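Local coordinates for protein ureidoglycolate hydrolase (PDB 4PXE) that hydrolyses (S)-ureidoglycolate to glyoxylate, ammonium and carbon dioxide at a two-manganese site, completing purine breakdown in Arabidopsis without releasing urea, at residues 214-219 / 395-400; 100-105 / 404-409. All blocks are in the same frame, centred on the assembly; numbering follows the deposited sequence.

Contact 1: 214-219 / 395-400; sequences ILEDEG and PCYKGY
Glu216, Leu215 and Pro395 carry the meeting of the short helix 214-218, which closes in a Schellman motif at Gly219, with the loop that follows strand 389-394 in this M20-family metallohydrolase. The buried half is apolar. Leu215 sets its CB 3.9 Å from Pro395 CG, while CD1 lies 3.8 Å from Pro395 N, so the leucine lies against the pyrrolidine; a compact proline ring, with no N-H to satisfy, suits this place. Met372 of strand 369-374 also touches Leu215, and Glu210, a substrate-binding residue, accepts from the N-H groups of Ile214 and Leu215 at the start of the helix. Toward solvent the contact turns polar. Water 1 accepts from both Glu216 N and Cys396 N and so ties helix to loop. Glu216 has CG anti to its backbone N (chi1 -178°) and an extended chain beyond, a length that lets the carboxylate span the gap to the turn at Tyr397 and Lys398. OE2 approaches the edge of the Tyr397 ring, 3.6 Å from CD1, with carboxylate and ring planes 76° apart. The other oxygen, OE1, accepts from Lys398 N at 2.8 Å on its syn side, the donor lying 32° out of the carboxylate plane.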
ATOM      1  N   ILE A 214       1.468  -3.818  33.344  1.00 11.71           N
ATOM      2  CA  ILE A 214       1.575  -3.428  34.750  1.00 13.00           C
ATOM      3  C   ILE A 214       0.873  -4.383  35.715  1.00 12.53           C
ATOM      4  O   ILE A 214       1.482  -4.835  36.690  1.00 13.42           O
ATOM      5  CB  ILE A 214       1.092  -1.981  34.979  1.00 13.79           C
ATOM      6  CG1 ILE A 214       1.947  -0.997  34.174  1.00 17.11           C
ATOM      7  CG2 ILE A 214       1.105  -1.649  36.475  1.00 15.98           C
ATOM      8  CD1 ILE A 214       3.381  -0.918  34.622  1.00 25.43           C
ATOM      9  N   LEU A 215      -0.385  -4.715  35.448  1.00 11.02           N
ATOM     10  CA  LEU A 215      -1.111  -5.600  36.354  1.00 11.89           C
ATOM     11  C   LEU A 215      -0.445  -6.965  36.392  1.00 13.16           C
ATOM     12  O   LEU A 215      -0.270  -7.547  37.466  1.00 12.61           O
ATOM     13  CB  LEU A 215      -2.581  -5.729  35.944  1.00 10.96           C
ATOM     14  CG  LEU A 215      -3.427  -4.462  36.042  1.00 10.91           C
ATOM     15  CD1 LEU A 215      -4.773  -4.698  35.388  1.00 13.89           C
ATOM     16  CD2 LEU A 215      -3.611  -4.019  37.502  1.00 14.41           C
ATOM     17  N   GLU A 216      -0.056  -7.475  35.231  1.00 11.91           N
ATOM     18  CA  GLU A 216       0.623  -8.758  35.195  1.00 11.73           C
ATOM     19  C   GLU A 216       1.942  -8.715  35.974  1.00 13.36           C
ATOM     20  O   GLU A 216       2.215  -9.597  36.796  1.00 13.96           O
ATOM     21  CB  GLU A 216       0.863  -9.182  33.747  1.00 13.57           C
ATOM     22  CG  GLU A 216       1.536 -10.533  33.631  1.00 14.94           C
ATOM     23  CD  GLU A 216       1.668 -10.988  32.209  1.00 16.94           C
ATOM     24  OE1 GLU A 216       2.530 -10.451  31.493  1.00 18.29           O
ATOM     25  OE2 GLU A 216       0.894 -11.894  31.830  1.00 19.97           O
ATOM     26  N   ASP A 217       2.758  -7.686  35.736  1.00 11.46           N
ATOM     27  CA  ASP A 217       4.075  -7.607  36.371  1.00 12.65           C
ATOM     28  C   ASP A 217       3.957  -7.487  37.886  1.00 13.78           C
ATOM     29  O   ASP A 217       4.791  -8.021  38.617  1.00 16.30           O
ATOM     30  CB  ASP A 217       4.875  -6.405  35.854  1.00 14.04           C
ATOM     31  CG  ASP A 217       5.319  -6.559  34.414  1.00 17.83           C
ATOM     32  OD1 ASP A 217       5.333  -7.693  33.893  1.00 18.01           O
ATOM     33  OD2 ASP A 217       5.683  -5.520  33.817  1.00 19.71           O
ATOM     34  N   GLU A 218       2.932  -6.782  38.354  1.00 12.36           N
ATOM     35  CA  GLU A 218       2.778  -6.526  39.788  1.00 13.84           C
ATOM     36  C   GLU A 218       1.962  -7.601  40.504  1.00 14.01           C
ATOM     37  O   GLU A 218       1.799  -7.561  41.725  1.00 16.69           O
ATOM     38  CB  GLU A 218       2.208  -5.123  40.021  1.00 14.74           C
ATOM     39  CG  GLU A 218       3.190  -4.084  39.504  1.00 17.37           C
ATOM     40  CD  GLU A 218       2.779  -2.645  39.709  1.00 21.40           C
ATOM     41  OE1 GLU A 218       1.771  -2.377  40.388  1.00 24.56           O
ATOM     42  OE2 GLU A 218       3.501  -1.774  39.166  1.00 27.19           O
ATOM     43  N   GLY A 219       1.450  -8.568  39.746  1.00 11.83           N
ATOM     44  CA  GLY A 219       0.651  -9.648  40.309  1.00 12.28           C
ATOM     45  C   GLY A 219      -0.728  -9.236  40.784  1.00 13.20           C
ATOM     46  O   GLY A 219      -1.273  -9.832  41.718  1.00 14.37           O
ATOM     47  N   PRO A 395      -5.658  -7.866  33.554  1.00 10.98           N
ATOM     48  CA  PRO A 395      -4.314  -8.099  33.018  1.00 11.33           C
ATOM     49  C   PRO A 395      -4.337  -8.679  31.618  1.00 12.29           C
ATOM     50  O   PRO A 395      -5.327  -9.286  31.203  1.00 13.71           O
ATOM     51  CB  PRO A 395      -3.727  -9.140  33.978  1.00 12.92           C
ATOM     52  CG  PRO A 395      -4.555  -9.018  35.230  1.00 12.51           C
ATOM     53  CD  PRO A 395      -5.928  -8.674  34.761  1.00 12.23           C
ATOM     54  N   CYS A 396      -3.252  -8.462  30.889  1.00 12.20           N
ATOM     55  CA  CYS A 396      -3.067  -9.177  29.642  1.00 13.47           C
ATOM     56  C   CYS A 396      -1.603  -9.540  29.496  1.00 13.23           C
ATOM     57  O   CYS A 396      -0.722  -8.863  30.031  1.00 14.67           O
ATOM     58  CB  CYS A 396      -3.616  -8.398  28.432  1.00 14.00           C
ATOM     59  SG  CYS A 396      -2.809  -6.822  28.098  1.00 15.04           S
ATOM     60  N   TYR A 397      -1.376 -10.634  28.779  1.00 12.34           N
ATOM     61  CA  TYR A 397      -0.075 -11.256  28.665  1.00 12.68           C
ATOM     62  C   TYR A 397       0.939 -10.300  28.056  1.00 13.42           C
ATOM     63  O   TYR A 397       0.789  -9.865  26.908  1.00 12.82           O
ATOM     64  CB  TYR A 397      -0.209 -12.509  27.801  1.00 13.56           C
ATOM     65  CG  TYR A 397       1.066 -13.299  27.675  1.00 14.98           C
ATOM     66  CD1 TYR A 397       1.776 -13.690  28.804  1.00 14.60           C
ATOM     67  CD2 TYR A 397       1.549 -13.680  26.434  1.00 18.36           C
ATOM     68  CE1 TYR A 397       2.955 -14.417  28.692  1.00 17.39           C
ATOM     69  CE2 TYR A 397       2.723 -14.413  26.318  1.00 18.17           C
ATOM     70  CZ  TYR A 397       3.406 -14.787  27.454  1.00 19.22           C
ATOM     71  OH  TYR A 397       4.580 -15.504  27.350  1.00 23.58           O
ATOM     72  N   LYS A 398       1.966  -9.975  28.840  1.00 14.44           N
ATOM     73  CA  LYS A 398       3.064  -9.092  28.413  1.00 14.36           C
ATOM     74  C   LYS A 398       2.619  -7.721  27.902  1.00 14.73           C
ATOM     75  O   LYS A 398       3.398  -6.989  27.284  1.00 16.30           O
ATOM     76  CB  LYS A 398       3.983  -9.809  27.418  1.00 17.14           C
ATOM     77  CG  LYS A 398       4.569 -11.070  28.048  1.00 23.32           C
ATOM     78  CD  LYS A 398       5.626 -11.742  27.219  1.00 27.74           C
ATOM     79  CE  LYS A 398       6.274 -12.859  28.030  1.00 29.49           C
ATOM     80  NZ  LYS A 398       6.829 -12.353  29.309  1.00 38.11           N
ATOM     81  N   GLY A 399       1.369  -7.370  28.188  1.00 13.49           N
ATOM     82  CA  GLY A 399       0.804  -6.132  27.692  1.00 14.63           C
ATOM     83  C   GLY A 399       0.470  -6.111  26.215  1.00 16.45           C
ATOM     84  O   GLY A 399       0.020  -5.081  25.718  1.00 16.02           O
ATOM     85  N   TYR A 400       0.659  -7.229  25.519  1.00 13.90           N
ATOM     86  CA  TYR A 400       0.522  -7.238  24.062  1.00 12.75           C
ATOM     87  C   TYR A 400      -0.887  -6.849  23.636  1.00 13.27           C
ATOM     88  O   TYR A 400      -1.872  -7.340  24.192  1.00 12.74           O
ATOM     89  CB  TYR A 400       0.765  -8.640  23.505  1.00 12.30           C
ATOM     90  CG  TYR A 400       2.136  -9.247  23.674  1.00 14.61           C
ATOM     91  CD1 TYR A 400       3.294  -8.484  23.605  1.00 14.71           C
ATOM     92  CD2 TYR A 400       2.260 -10.614  23.884  1.00 15.74           C
ATOM     93  CE1 TYR A 400       4.554  -9.084  23.732  1.00 15.79           C
ATOM     94  CE2 TYR A 400       3.498 -11.214  24.013  1.00 17.54           C
ATOM     95  CZ  TYR A 400       4.634 -10.448  23.938  1.00 14.69           C
ATOM     96  OH  TYR A 400       5.865 -11.067  24.080  1.00 21.70           O
TER
HETATM   97  O   HOH W   1      -1.240  -6.623  32.521  1.00 13.72           O

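Contact 2: 100-105 / 404-409; sequences GKYDGV and PEEYSS. With MN (manganese (II) ion), chain C; MN (manganese (II) ion), chain D.
The dinuclear manganese site of the M20 catalytic domain is the setting here: the loop 100-105 supplies the bridging ligand Asp103, and Glu406, from the loop before helix 410-429, accepts hydrogen bonds from that loop's backbone. Asp103 binds one manganese ion through OD1 and the other through OD2, each at 2.2 Å; water 6 also links the two ions. His92 and His208 complete the protein ligands of the first ion, Glu138 and His402 those of the second. With CG anti to its backbone N (chi1 179°), the end of Asp103 leads away from Glu406 toward the metals, leaving its CB 3.5 Å from Glu406 OE2. Glu406 reaches in with an extended chain, and its OE1 accepts two backbone N-H groups: Tyr102 N at 2.8 Å, nearly in line with the C-O bond, and Asp103 N at 2.9 Å, from above the carboxylate plane. The second oxygen, OE2, accepts from Ser401 and from water 2, which in turn accepts from Gly100 N. Glycine suits that position because a CB there would collide with OE1. Beside this polar centre, one face of the Tyr102 ring is covered by the backbone at Tyr407 and Ser408, with Ser408 N 3.8 Å above its plane over the ring centre. Tyr102 OH comes 3.6 Å from Tyr407 CD1, and the two tyrosines lie side by side with ring planes 70° apart. Water 4 accepts from Tyr102 OH and donates to Ser408 O, while Ile24 of helix 17-28 and Ile209 of strand 201-209 also touch the Tyr102 side chain. Glu406 is thus a second-shell residue: by accepting from both Tyr102 N and Asp103 N, it probably helps fix the backbone that presents the bridging carboxylate and probably adds negative charge near the metal pair.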
ATOM      1  N   GLY A 100      -5.733  -8.755  17.745  1.00 11.47           N
ATOM      2  CA  GLY A 100      -6.077  -9.853  18.638  1.00 13.05           C
ATOM      3  C   GLY A 100      -7.575 -10.045  18.815  1.00 12.48           C
ATOM      4  O   GLY A 100      -8.373  -9.377  18.153  1.00 13.37           O
ATOM      5  N   LYS A 101      -7.941 -10.939  19.736  1.00 11.82           N
ATOM      6  CA  LYS A 101      -9.323 -11.370  19.949  1.00 12.15           C
ATOM      7  C   LYS A 101      -9.976 -10.750  21.192  1.00 11.40           C
ATOM      8  O   LYS A 101     -11.151 -10.995  21.458  1.00 12.42           O
ATOM      9  CB  LYS A 101      -9.390 -12.899  20.127  1.00 17.41           C
ATOM     10  CG  LYS A 101      -8.643 -13.732  19.093  1.00 19.40           C
ATOM     11  CD  LYS A 101      -8.882 -15.240  19.304  1.00 23.95           C
ATOM     12  CE  LYS A 101      -8.408 -15.758  20.654  1.00 24.21           C
ATOM     13  NZ  LYS A 101      -8.439 -17.271  20.688  1.00 21.51           N
ATOM     14  N   TYR A 102      -9.217  -9.966  21.953  1.00 11.45           N
ATOM     15  CA  TYR A 102      -9.652  -9.522  23.289  1.00 11.80           C
ATOM     16  C   TYR A 102      -9.949  -8.025  23.386  1.00 10.26           C
ATOM     17  O   TYR A 102     -10.827  -7.609  24.153  1.00 11.53           O
ATOM     18  CB  TYR A 102      -8.614  -9.939  24.354  1.00 11.64           C
ATOM     19  CG  TYR A 102      -8.422 -11.437  24.442  1.00 11.08           C
ATOM     20  CD1 TYR A 102      -9.177 -12.202  25.328  1.00 11.08           C
ATOM     21  CD2 TYR A 102      -7.491 -12.083  23.632  1.00 11.55           C
ATOM     22  CE1 TYR A 102      -9.019 -13.576  25.395  1.00 11.86           C
ATOM     23  CE2 TYR A 102      -7.324 -13.452  23.695  1.00 11.90           C
ATOM     24  CZ  TYR A 102      -8.091 -14.190  24.583  1.00 13.58           C
ATOM     25  OH  TYR A 102      -7.934 -15.563  24.649  1.00 15.19           O
ATOM     26  N   ASP A 103      -9.230  -7.230  22.601  1.00 11.42           N
ATOM     27  CA  ASP A 103      -9.441  -5.786  22.565  1.00 10.62           C
ATOM     28  C   ASP A 103     -10.897  -5.479  22.221  1.00 11.84           C
ATOM     29  O   ASP A 103     -11.412  -5.947  21.210  1.00 12.36           O
ATOM     30  CB  ASP A 103      -8.487  -5.194  21.528  1.00 11.69           C
ATOM     31  CG  ASP A 103      -8.632  -3.717  21.377  1.00 13.37           C
ATOM     32  OD1 ASP A 103      -9.156  -3.052  22.278  1.00 12.85           O
ATOM     33  OD2 ASP A 103      -8.196  -3.203  20.337  1.00 18.34           O
ATOM     34  N   GLY A 104     -11.573  -4.732  23.092  1.00 10.18           N
ATOM     35  CA  GLY A 104     -12.986  -4.410  22.901  1.00 11.81           C
ATOM     36  C   GLY A 104     -13.952  -5.542  23.229  1.00 11.04           C
ATOM     37  O   GLY A 104     -14.921  -5.374  23.991  1.00 11.93           O
ATOM     38  N   VAL A 105     -13.679  -6.702  22.637  1.00 11.67           N
ATOM     39  CA  VAL A 105     -14.583  -7.844  22.748  1.00 11.91           C
ATOM     40  C   VAL A 105     -14.844  -8.243  24.203  1.00 12.08           C
ATOM     41  O   VAL A 105     -15.983  -8.539  24.566  1.00 12.23           O
ATOM     42  CB  VAL A 105     -14.066  -9.052  21.940  1.00 12.62           C
ATOM     43  CG1 VAL A 105     -14.992 -10.237  22.107  1.00 15.02           C
ATOM     44  CG2 VAL A 105     -13.955  -8.691  20.462  1.00 12.80           C
ATOM     45  N   PRO A 404      -1.716 -10.559  17.195  1.00 12.33           N
ATOM     46  CA  PRO A 404      -2.362 -11.826  17.557  1.00 13.41           C
ATOM     47  C   PRO A 404      -1.854 -12.467  18.851  1.00 13.05           C
ATOM     48  O   PRO A 404      -2.496 -13.390  19.346  1.00 14.15           O
ATOM     49  CB  PRO A 404      -2.062 -12.734  16.352  1.00 13.44           C
ATOM     50  CG  PRO A 404      -0.913 -12.107  15.667  1.00 15.12           C
ATOM     51  CD  PRO A 404      -1.088 -10.630  15.864  1.00 13.92           C
ATOM     52  N   GLU A 405      -0.725 -11.995  19.366  1.00 12.12           N
ATOM     53  CA  GLU A 405      -0.187 -12.468  20.647  1.00 12.96           C
ATOM     54  C   GLU A 405      -0.982 -11.970  21.857  1.00 13.27           C
ATOM     55  O   GLU A 405      -0.767 -12.438  22.977  1.00 13.48           O
ATOM     56  CB  GLU A 405       1.278 -12.048  20.784  1.00 13.60           C
ATOM     57  CG  GLU A 405       2.231 -12.767  19.828  1.00 15.72           C
ATOM     58  CD  GLU A 405       2.433 -12.060  18.491  1.00 17.05           C
ATOM     59  OE1 GLU A 405       1.694 -11.113  18.140  1.00 14.81           O
ATOM     60  OE2 GLU A 405       3.379 -12.461  17.775  1.00 22.27           O
ATOM     61  N   GLU A 406      -1.884 -11.014  21.631  1.00 11.82           N
ATOM     62  CA  GLU A 406      -2.776 -10.513  22.675  1.00 11.29           C
ATOM     63  C   GLU A 406      -3.481 -11.665  23.393  1.00 11.91           C
ATOM     64  O   GLU A 406      -4.014 -12.569  22.753  1.00 12.84           O
ATOM     65  CB  GLU A 406      -3.809  -9.590  22.027  1.00 10.48           C
ATOM     66  CG  GLU A 406      -4.781  -8.905  22.979  1.00 11.99           C
ATOM     67  CD  GLU A 406      -5.747  -8.054  22.194  1.00 13.04           C
ATOM     68  OE1 GLU A 406      -6.807  -8.582  21.815  1.00 13.14           O
ATOM     69  OE2 GLU A 406      -5.412  -6.881  21.910  1.00 13.25           O
ATOM     70  N   TYR A 407      -3.487 -11.636  24.723  1.00 11.54           N
ATOM     71  CA  TYR A 407      -4.114 -12.709  25.495  1.00 11.24           C
ATOM     72  C   TYR A 407      -4.502 -12.244  26.885  1.00 12.51           C
ATOM     73  O   TYR A 407      -3.708 -11.594  27.568  1.00 12.75           O
ATOM     74  CB  TYR A 407      -3.157 -13.908  25.615  1.00 14.15           C
ATOM     75  CG  TYR A 407      -3.742 -15.066  26.390  1.00 13.00           C
ATOM     76  CD1 TYR A 407      -4.556 -15.995  25.761  1.00 13.22           C
ATOM     77  CD2 TYR A 407      -3.480 -15.234  27.753  1.00 13.41           C
ATOM     78  CE1 TYR A 407      -5.103 -17.063  26.460  1.00 16.17           C
ATOM     79  CE2 TYR A 407      -4.022 -16.299  28.457  1.00 14.63           C
ATOM     80  CZ  TYR A 407      -4.833 -17.202  27.808  1.00 16.55           C
ATOM     81  OH  TYR A 407      -5.382 -18.247  28.514  1.00 16.45           O
ATOM     82  N   SER A 408      -5.718 -12.587  27.299  1.00 12.35           N
ATOM     83  CA  SER A 408      -6.120 -12.481  28.700  1.00 11.88           C
ATOM     84  C   SER A 408      -6.728 -13.836  29.088  1.00 14.17           C
ATOM     85  O   SER A 408      -7.454 -14.447  28.301  1.00 15.06           O
ATOM     86  CB  SER A 408      -7.120 -11.342  28.890  1.00 14.22           C
ATOM     87  OG  SER A 408      -7.358 -11.115  30.267  1.00 21.25           O
ATOM     88  N   SER A 409      -6.425 -14.326  30.286  1.00 12.78           N
ATOM     89  CA  SER A 409      -6.865 -15.668  30.672  1.00 13.17           C
ATOM     90  C   SER A 409      -8.352 -15.702  31.006  1.00 13.27           C
ATOM     91  O   SER A 409      -8.951 -14.666  31.290  1.00 12.94           O
ATOM     92  CB  SER A 409      -6.058 -16.163  31.878  1.00 12.81           C
ATOM     93  OG  SER A 409      -6.402 -15.426  33.037  1.00 13.64           O
TER
HETATM   94 MN    MN C 501     -10.299  -1.215  22.628  1.00 11.58          MN
HETATM   95 MN    MN D 502      -7.732  -1.096  19.853  1.00 26.38          MN
HETATM   96  O   HOH W   2      -5.905  -6.290  19.352  1.00 11.99           O
HETATM   97  O   HOH W   3      -5.732 -12.552  20.614  1.00 13.85           O
HETATM   98  O   HOH W   4      -8.230 -16.590  27.089  1.00 19.22           O
HETATM   99  O   HOH W   5     -11.359   0.556  23.469  1.00 14.22           O
HETATM  100  O   HOH W   6      -9.490  -0.295  20.776  1.00 17.49           O
HETATM  101  O   HOH W   7      -8.401   0.180  23.397  1.00 16.20           O
HETATM  102  O   HOH W   8      -6.762  -0.506  21.288  1.00 17.62           O

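Overall arrangement
Both contacts draw on the loop between strand 389-394 and helix 410-429, and along the chain contact 1 is nested inside the span closed by contact 2. Their centres lie about 13 Å apart. They are joined directly by probable hydrogen bonds: Tyr397 N lies 2.8 Å from Tyr407 O, and Ser408 OG lies 2.9 Å from Pro395 O. Contact 1 is partly buried and peripheral, its apolar base giving way to a glutamate at the surface. Contact 2 is buried beside the metals, where a glutamate is instead enclosed by backbone donors, a serine and water. In both, a carboxylate accepts from main-chain N-H, one in contact 1 and two on a single oxygen in contact 2, but only contact 2 holds a metal ligand.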